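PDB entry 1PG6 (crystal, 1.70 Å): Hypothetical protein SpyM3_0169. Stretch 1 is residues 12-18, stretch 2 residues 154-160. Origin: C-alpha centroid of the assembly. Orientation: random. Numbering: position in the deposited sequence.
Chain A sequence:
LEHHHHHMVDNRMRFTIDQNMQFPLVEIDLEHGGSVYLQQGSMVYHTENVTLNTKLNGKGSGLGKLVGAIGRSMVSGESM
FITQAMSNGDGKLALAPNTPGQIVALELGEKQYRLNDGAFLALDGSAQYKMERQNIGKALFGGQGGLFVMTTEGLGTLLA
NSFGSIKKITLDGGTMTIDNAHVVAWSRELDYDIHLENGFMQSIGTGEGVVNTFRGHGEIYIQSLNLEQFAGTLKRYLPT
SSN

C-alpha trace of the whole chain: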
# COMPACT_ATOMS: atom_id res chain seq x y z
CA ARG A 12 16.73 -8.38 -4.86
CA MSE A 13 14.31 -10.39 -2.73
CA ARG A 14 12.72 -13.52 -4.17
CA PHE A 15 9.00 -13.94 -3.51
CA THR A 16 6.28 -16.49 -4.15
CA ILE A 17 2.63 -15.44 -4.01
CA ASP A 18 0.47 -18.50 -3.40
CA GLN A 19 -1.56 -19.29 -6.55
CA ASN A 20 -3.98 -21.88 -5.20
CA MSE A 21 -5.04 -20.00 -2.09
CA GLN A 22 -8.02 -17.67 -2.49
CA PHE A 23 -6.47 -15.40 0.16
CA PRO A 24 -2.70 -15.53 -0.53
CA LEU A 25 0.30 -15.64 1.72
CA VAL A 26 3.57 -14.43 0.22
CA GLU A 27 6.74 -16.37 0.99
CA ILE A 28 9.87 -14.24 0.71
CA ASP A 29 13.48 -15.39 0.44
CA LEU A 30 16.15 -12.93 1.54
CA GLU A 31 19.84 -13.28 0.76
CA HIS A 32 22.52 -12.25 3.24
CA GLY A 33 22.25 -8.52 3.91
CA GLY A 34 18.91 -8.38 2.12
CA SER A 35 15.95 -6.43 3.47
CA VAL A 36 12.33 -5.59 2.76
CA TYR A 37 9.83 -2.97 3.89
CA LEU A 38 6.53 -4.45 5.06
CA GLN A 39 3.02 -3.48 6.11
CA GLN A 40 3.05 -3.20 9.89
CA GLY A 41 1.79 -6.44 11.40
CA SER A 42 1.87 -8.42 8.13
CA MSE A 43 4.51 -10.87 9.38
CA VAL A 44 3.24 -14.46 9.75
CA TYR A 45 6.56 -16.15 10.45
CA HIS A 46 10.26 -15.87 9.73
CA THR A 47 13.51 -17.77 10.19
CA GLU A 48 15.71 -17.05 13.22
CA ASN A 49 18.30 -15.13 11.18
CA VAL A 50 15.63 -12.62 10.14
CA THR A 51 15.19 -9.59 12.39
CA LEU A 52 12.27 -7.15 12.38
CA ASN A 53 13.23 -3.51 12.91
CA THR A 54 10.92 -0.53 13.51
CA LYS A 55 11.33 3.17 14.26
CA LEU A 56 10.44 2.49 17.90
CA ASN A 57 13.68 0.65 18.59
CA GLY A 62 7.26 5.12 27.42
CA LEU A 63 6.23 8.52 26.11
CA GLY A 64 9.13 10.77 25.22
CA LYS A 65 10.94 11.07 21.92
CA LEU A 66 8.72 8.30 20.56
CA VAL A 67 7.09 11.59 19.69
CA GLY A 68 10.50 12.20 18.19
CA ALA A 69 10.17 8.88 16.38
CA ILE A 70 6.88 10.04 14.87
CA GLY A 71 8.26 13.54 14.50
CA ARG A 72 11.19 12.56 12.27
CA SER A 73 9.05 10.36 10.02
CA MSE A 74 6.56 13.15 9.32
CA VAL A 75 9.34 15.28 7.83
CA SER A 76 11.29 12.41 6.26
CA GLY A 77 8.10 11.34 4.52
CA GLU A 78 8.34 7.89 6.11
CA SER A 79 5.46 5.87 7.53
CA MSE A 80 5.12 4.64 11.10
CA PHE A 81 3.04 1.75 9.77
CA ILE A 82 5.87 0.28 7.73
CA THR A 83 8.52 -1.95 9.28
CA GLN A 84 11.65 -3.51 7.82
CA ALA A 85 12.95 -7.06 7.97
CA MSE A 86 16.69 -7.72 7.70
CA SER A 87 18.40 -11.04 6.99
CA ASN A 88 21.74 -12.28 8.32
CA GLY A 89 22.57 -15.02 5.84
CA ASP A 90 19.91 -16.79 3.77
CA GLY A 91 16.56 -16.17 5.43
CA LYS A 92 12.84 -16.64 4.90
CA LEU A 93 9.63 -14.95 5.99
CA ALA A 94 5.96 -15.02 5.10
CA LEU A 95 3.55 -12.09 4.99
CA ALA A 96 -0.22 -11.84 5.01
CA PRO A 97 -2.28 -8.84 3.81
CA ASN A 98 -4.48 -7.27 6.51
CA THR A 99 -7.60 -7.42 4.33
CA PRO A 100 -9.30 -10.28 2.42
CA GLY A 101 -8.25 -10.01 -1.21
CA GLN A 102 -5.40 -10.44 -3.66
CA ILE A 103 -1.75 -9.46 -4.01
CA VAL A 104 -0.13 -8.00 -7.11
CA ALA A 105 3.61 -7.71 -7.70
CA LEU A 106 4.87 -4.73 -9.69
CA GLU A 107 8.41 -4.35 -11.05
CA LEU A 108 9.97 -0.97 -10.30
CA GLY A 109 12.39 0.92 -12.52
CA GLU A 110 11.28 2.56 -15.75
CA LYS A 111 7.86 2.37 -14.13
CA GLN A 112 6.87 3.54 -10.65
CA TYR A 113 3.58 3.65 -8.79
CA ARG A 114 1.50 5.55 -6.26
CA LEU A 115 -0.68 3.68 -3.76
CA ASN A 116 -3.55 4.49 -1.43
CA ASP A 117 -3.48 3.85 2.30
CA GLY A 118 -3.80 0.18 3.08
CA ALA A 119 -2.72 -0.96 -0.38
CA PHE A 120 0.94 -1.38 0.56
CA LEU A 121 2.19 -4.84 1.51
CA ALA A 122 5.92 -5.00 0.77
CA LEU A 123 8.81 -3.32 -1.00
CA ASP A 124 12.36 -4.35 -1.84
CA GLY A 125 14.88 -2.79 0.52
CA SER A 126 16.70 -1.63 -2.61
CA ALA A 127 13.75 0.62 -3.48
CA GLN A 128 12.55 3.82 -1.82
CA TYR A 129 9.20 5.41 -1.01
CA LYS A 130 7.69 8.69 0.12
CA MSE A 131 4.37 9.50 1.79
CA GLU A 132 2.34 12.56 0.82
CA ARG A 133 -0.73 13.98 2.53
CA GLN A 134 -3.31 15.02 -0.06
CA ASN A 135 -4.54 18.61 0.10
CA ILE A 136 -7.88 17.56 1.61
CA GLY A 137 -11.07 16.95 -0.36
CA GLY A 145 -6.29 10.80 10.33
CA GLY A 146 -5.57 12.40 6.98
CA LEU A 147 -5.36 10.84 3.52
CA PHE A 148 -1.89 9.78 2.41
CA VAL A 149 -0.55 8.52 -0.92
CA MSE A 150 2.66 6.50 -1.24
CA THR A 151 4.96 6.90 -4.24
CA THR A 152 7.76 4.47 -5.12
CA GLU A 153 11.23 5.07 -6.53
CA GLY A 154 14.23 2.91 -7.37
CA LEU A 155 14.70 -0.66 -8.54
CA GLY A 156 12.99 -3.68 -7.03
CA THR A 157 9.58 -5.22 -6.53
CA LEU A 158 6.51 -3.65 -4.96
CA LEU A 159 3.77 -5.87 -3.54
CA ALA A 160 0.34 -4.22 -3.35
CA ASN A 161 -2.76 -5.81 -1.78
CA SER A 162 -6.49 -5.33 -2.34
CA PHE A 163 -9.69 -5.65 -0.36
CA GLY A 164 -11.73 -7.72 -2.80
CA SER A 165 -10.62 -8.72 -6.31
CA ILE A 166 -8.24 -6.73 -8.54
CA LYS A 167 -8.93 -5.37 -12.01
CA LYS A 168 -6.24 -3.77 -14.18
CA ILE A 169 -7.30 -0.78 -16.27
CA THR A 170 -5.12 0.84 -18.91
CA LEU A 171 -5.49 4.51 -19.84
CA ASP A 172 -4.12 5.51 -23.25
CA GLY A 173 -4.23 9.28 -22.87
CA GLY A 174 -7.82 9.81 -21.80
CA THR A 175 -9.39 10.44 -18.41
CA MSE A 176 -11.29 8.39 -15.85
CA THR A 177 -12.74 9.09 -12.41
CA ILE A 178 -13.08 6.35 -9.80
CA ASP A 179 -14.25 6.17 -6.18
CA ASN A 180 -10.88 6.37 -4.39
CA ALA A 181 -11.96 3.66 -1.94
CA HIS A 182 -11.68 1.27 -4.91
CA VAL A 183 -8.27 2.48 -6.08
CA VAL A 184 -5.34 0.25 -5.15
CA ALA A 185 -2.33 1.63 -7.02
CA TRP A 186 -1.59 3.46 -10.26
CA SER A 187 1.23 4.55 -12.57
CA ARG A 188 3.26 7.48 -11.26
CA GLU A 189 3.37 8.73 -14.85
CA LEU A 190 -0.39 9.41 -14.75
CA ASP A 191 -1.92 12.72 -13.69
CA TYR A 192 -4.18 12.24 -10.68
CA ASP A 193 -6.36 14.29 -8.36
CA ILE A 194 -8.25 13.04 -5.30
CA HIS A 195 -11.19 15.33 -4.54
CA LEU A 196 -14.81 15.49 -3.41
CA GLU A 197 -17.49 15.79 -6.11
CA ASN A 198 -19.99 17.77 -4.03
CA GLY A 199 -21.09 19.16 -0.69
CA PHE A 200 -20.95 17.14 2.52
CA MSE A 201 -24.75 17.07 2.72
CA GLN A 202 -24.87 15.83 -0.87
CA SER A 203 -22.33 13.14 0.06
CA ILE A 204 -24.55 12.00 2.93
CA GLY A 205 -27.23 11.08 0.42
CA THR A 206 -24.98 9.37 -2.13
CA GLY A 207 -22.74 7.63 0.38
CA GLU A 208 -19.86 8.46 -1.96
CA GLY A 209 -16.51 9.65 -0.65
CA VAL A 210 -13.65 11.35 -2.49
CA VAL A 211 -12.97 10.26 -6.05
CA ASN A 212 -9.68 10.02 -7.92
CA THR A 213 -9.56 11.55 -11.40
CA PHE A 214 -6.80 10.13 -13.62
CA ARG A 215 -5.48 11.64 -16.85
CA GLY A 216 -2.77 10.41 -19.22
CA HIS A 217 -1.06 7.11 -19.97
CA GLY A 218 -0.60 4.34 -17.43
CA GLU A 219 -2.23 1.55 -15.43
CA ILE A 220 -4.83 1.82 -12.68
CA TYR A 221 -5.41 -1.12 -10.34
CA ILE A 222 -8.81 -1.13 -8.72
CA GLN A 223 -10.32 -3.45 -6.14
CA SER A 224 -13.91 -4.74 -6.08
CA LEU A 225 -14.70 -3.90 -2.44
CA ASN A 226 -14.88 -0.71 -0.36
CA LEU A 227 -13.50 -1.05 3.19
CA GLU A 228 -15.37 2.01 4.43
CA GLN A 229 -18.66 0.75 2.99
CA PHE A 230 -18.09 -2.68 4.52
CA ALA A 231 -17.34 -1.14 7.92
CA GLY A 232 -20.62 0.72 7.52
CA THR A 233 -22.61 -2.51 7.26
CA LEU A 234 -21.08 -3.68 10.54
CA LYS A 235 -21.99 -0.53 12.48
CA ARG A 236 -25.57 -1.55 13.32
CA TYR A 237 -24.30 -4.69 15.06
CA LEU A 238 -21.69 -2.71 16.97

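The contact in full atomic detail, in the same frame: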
# COMPACT_ATOMS: atom_id res chain seq x y z
N ARG A 12 18.22 -8.44 -4.83
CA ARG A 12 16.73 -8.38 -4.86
C ARG A 12 16.15 -9.54 -4.06
O ARG A 12 16.75 -10.61 -3.97
CB ARG A 12 16.22 -8.47 -6.30
CG ARG A 12 16.95 -7.60 -7.30
CD ARG A 12 16.85 -6.12 -6.98
NE ARG A 12 17.58 -5.32 -7.96
CZ ARG A 12 17.81 -4.02 -7.84
NH1 ARG A 12 18.48 -3.38 -8.79
NH2 ARG A 12 17.36 -3.35 -6.79
N MSE A 13 14.97 -9.34 -3.49
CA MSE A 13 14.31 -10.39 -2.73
C MSE A 13 13.60 -11.31 -3.71
O MSE A 13 13.23 -10.90 -4.81
CB MSE A 13 13.27 -9.78 -1.78
CG MSE A 13 12.20 -8.98 -2.51
SE MSE A 13 10.78 -8.32 -1.37
CE MSE A 13 9.33 -9.38 -2.05
N ARG A 14 13.42 -12.57 -3.32
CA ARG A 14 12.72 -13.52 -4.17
C ARG A 14 11.42 -13.83 -3.44
O ARG A 14 11.43 -14.18 -2.26
CB ARG A 14 13.54 -14.79 -4.37
CG ARG A 14 13.10 -15.60 -5.59
CD ARG A 14 14.02 -16.78 -5.87
NE ARG A 14 13.68 -17.95 -5.06
CZ ARG A 14 12.55 -18.64 -5.20
NH1 ARG A 14 11.66 -18.29 -6.11
NH2 ARG A 14 12.32 -19.70 -4.43
N PHE A 15 10.29 -13.69 -4.13
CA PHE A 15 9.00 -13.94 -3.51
C PHE A 15 8.18 -14.98 -4.25
O PHE A 15 8.44 -15.30 -5.41
CB PHE A 15 8.21 -12.63 -3.42
CG PHE A 15 7.85 -12.05 -4.75
CD1 PHE A 15 6.64 -12.37 -5.36
CD2 PHE A 15 8.73 -11.20 -5.42
CE1 PHE A 15 6.32 -11.87 -6.62
CE2 PHE A 15 8.41 -10.69 -6.67
CZ PHE A 15 7.21 -11.02 -7.27
N THR A 16 7.17 -15.51 -3.57
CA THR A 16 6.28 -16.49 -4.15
C THR A 16 4.88 -16.25 -3.59
O THR A 16 4.62 -16.54 -2.42
CB THR A 16 6.71 -17.94 -3.81
OG1 THR A 16 8.00 -18.20 -4.37
CG2 THR A 16 5.71 -18.94 -4.39
N ILE A 17 4.00 -15.69 -4.41
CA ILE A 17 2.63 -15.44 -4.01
C ILE A 17 1.88 -16.74 -4.27
O ILE A 17 1.93 -17.29 -5.37
CB ILE A 17 1.97 -14.32 -4.85
CG1 ILE A 17 2.66 -12.98 -4.58
CG2 ILE A 17 0.49 -14.21 -4.50
CD1 ILE A 17 2.15 -11.85 -5.45
N ASP A 18 1.21 -17.25 -3.24
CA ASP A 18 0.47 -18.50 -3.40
C ASP A 18 -0.56 -18.36 -4.53
O ASP A 18 -1.29 -17.37 -4.59
CB ASP A 18 -0.25 -18.83 -2.09
CG ASP A 18 -0.50 -20.30 -1.94
OD1 ASP A 18 0.37 -20.99 -1.37
OD2 ASP A 18 -1.56 -20.77 -2.41
N GLY A 154 13.17 3.91 -7.40
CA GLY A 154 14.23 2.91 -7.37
C GLY A 154 13.93 1.61 -8.08
O GLY A 154 12.92 1.47 -8.77
N LEU A 155 14.84 0.65 -7.92
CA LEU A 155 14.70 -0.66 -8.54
C LEU A 155 14.24 -1.68 -7.50
O LEU A 155 14.57 -1.57 -6.32
CB LEU A 155 16.04 -1.11 -9.13
CG LEU A 155 16.69 -0.18 -10.16
CD1 LEU A 155 18.00 -0.80 -10.63
CD2 LEU A 155 15.76 0.03 -11.33
N GLY A 156 13.47 -2.66 -7.94
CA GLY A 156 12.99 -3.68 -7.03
C GLY A 156 11.56 -4.06 -7.31
O GLY A 156 11.00 -3.72 -8.35
N THR A 157 10.97 -4.79 -6.38
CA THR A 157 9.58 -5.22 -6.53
C THR A 157 8.70 -4.61 -5.46
O THR A 157 9.09 -4.51 -4.30
CB THR A 157 9.46 -6.75 -6.42
OG1 THR A 157 10.25 -7.37 -7.44
CG2 THR A 157 8.00 -7.16 -6.58
N LEU A 158 7.50 -4.21 -5.87
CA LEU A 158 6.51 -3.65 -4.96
C LEU A 158 5.37 -4.65 -4.90
O LEU A 158 4.94 -5.17 -5.93
CB LEU A 158 5.96 -2.32 -5.49
CG LEU A 158 4.61 -1.87 -4.91
CD1 LEU A 158 4.80 -1.39 -3.47
CD2 LEU A 158 4.02 -0.76 -5.76
N LEU A 159 4.90 -4.96 -3.69
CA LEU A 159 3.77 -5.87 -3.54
C LEU A 159 2.62 -5.03 -3.01
O LEU A 159 2.73 -4.42 -1.94
CB LEU A 159 4.08 -7.01 -2.56
CG LEU A 159 5.19 -7.99 -2.92
CD1 LEU A 159 5.27 -9.11 -1.88
CD2 LEU A 159 4.93 -8.59 -4.29
N ALA A 160 1.52 -4.97 -3.76
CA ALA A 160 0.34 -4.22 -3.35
C ALA A 160 -0.76 -5.24 -3.04
O ALA A 160 -0.75 -6.34 -3.60
CB ALA A 160 -0.11 -3.28 -4.46
O HOH W 1 12.53 -8.39 -6.34

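Strands too far apart to pair through their backbones can still be joined by side chains, and the contact between residues 12-18 and 154-160 is a small example: apolar packing around Leu159, a single water bridge, and no direct hydrogen bond. The axes of strands 14-17 and 156-160 approach no closer than 9.7 Å and run in roughly the same direction, 29° apart, a spacing too wide for backbone pairing, which the side chains fill.

Leu159, buried and directed toward the first stretch, is the hub. Its CD2 lies over the face of the Phe15 ring, 4.3 Å from the ring centroid and 12° off the normal, a CH-pi arrangement that a flat aromatic ring and a compact methyl make easily. The same CD2 is 4.4 Å from Ile17 CD1, while Leu159 CD1 meets the selenomethionine methyl, Met13 CE, at 4.1 Å. Met13 leaves its backbone sideways, yet its long, flexible chain brings its end nearer. The alternation of a strand places Phe15 and Ile17 toward the partner and turns Arg14 away; likewise Thr157 and Leu159 point across, and Leu158 does not.

Thr157 serves both chemistries. Its CG2 sits 3.6 Å from Phe15 CE2, and its OG1 donates to a water at 2.7 Å, which in turn donates to Met13 O at 3.0 Å. A buried hydroxyl thus finds a partner.

At the more exposed end, the long chain of Arg12 reaches the second stretch while its NH2 is hydrogen-bonded elsewhere in the structure. Its NH1 comes within 3.2 Å of Leu155 CD1, and one face of its guanidinium covers Gly156 N, with NH2 4.1 Å from that nitrogen. Gly156 has backbone angles that themselves call for glycine: a CB would jam against the preceding carbonyl O. In all, 335 Å² is buried, counting both sides.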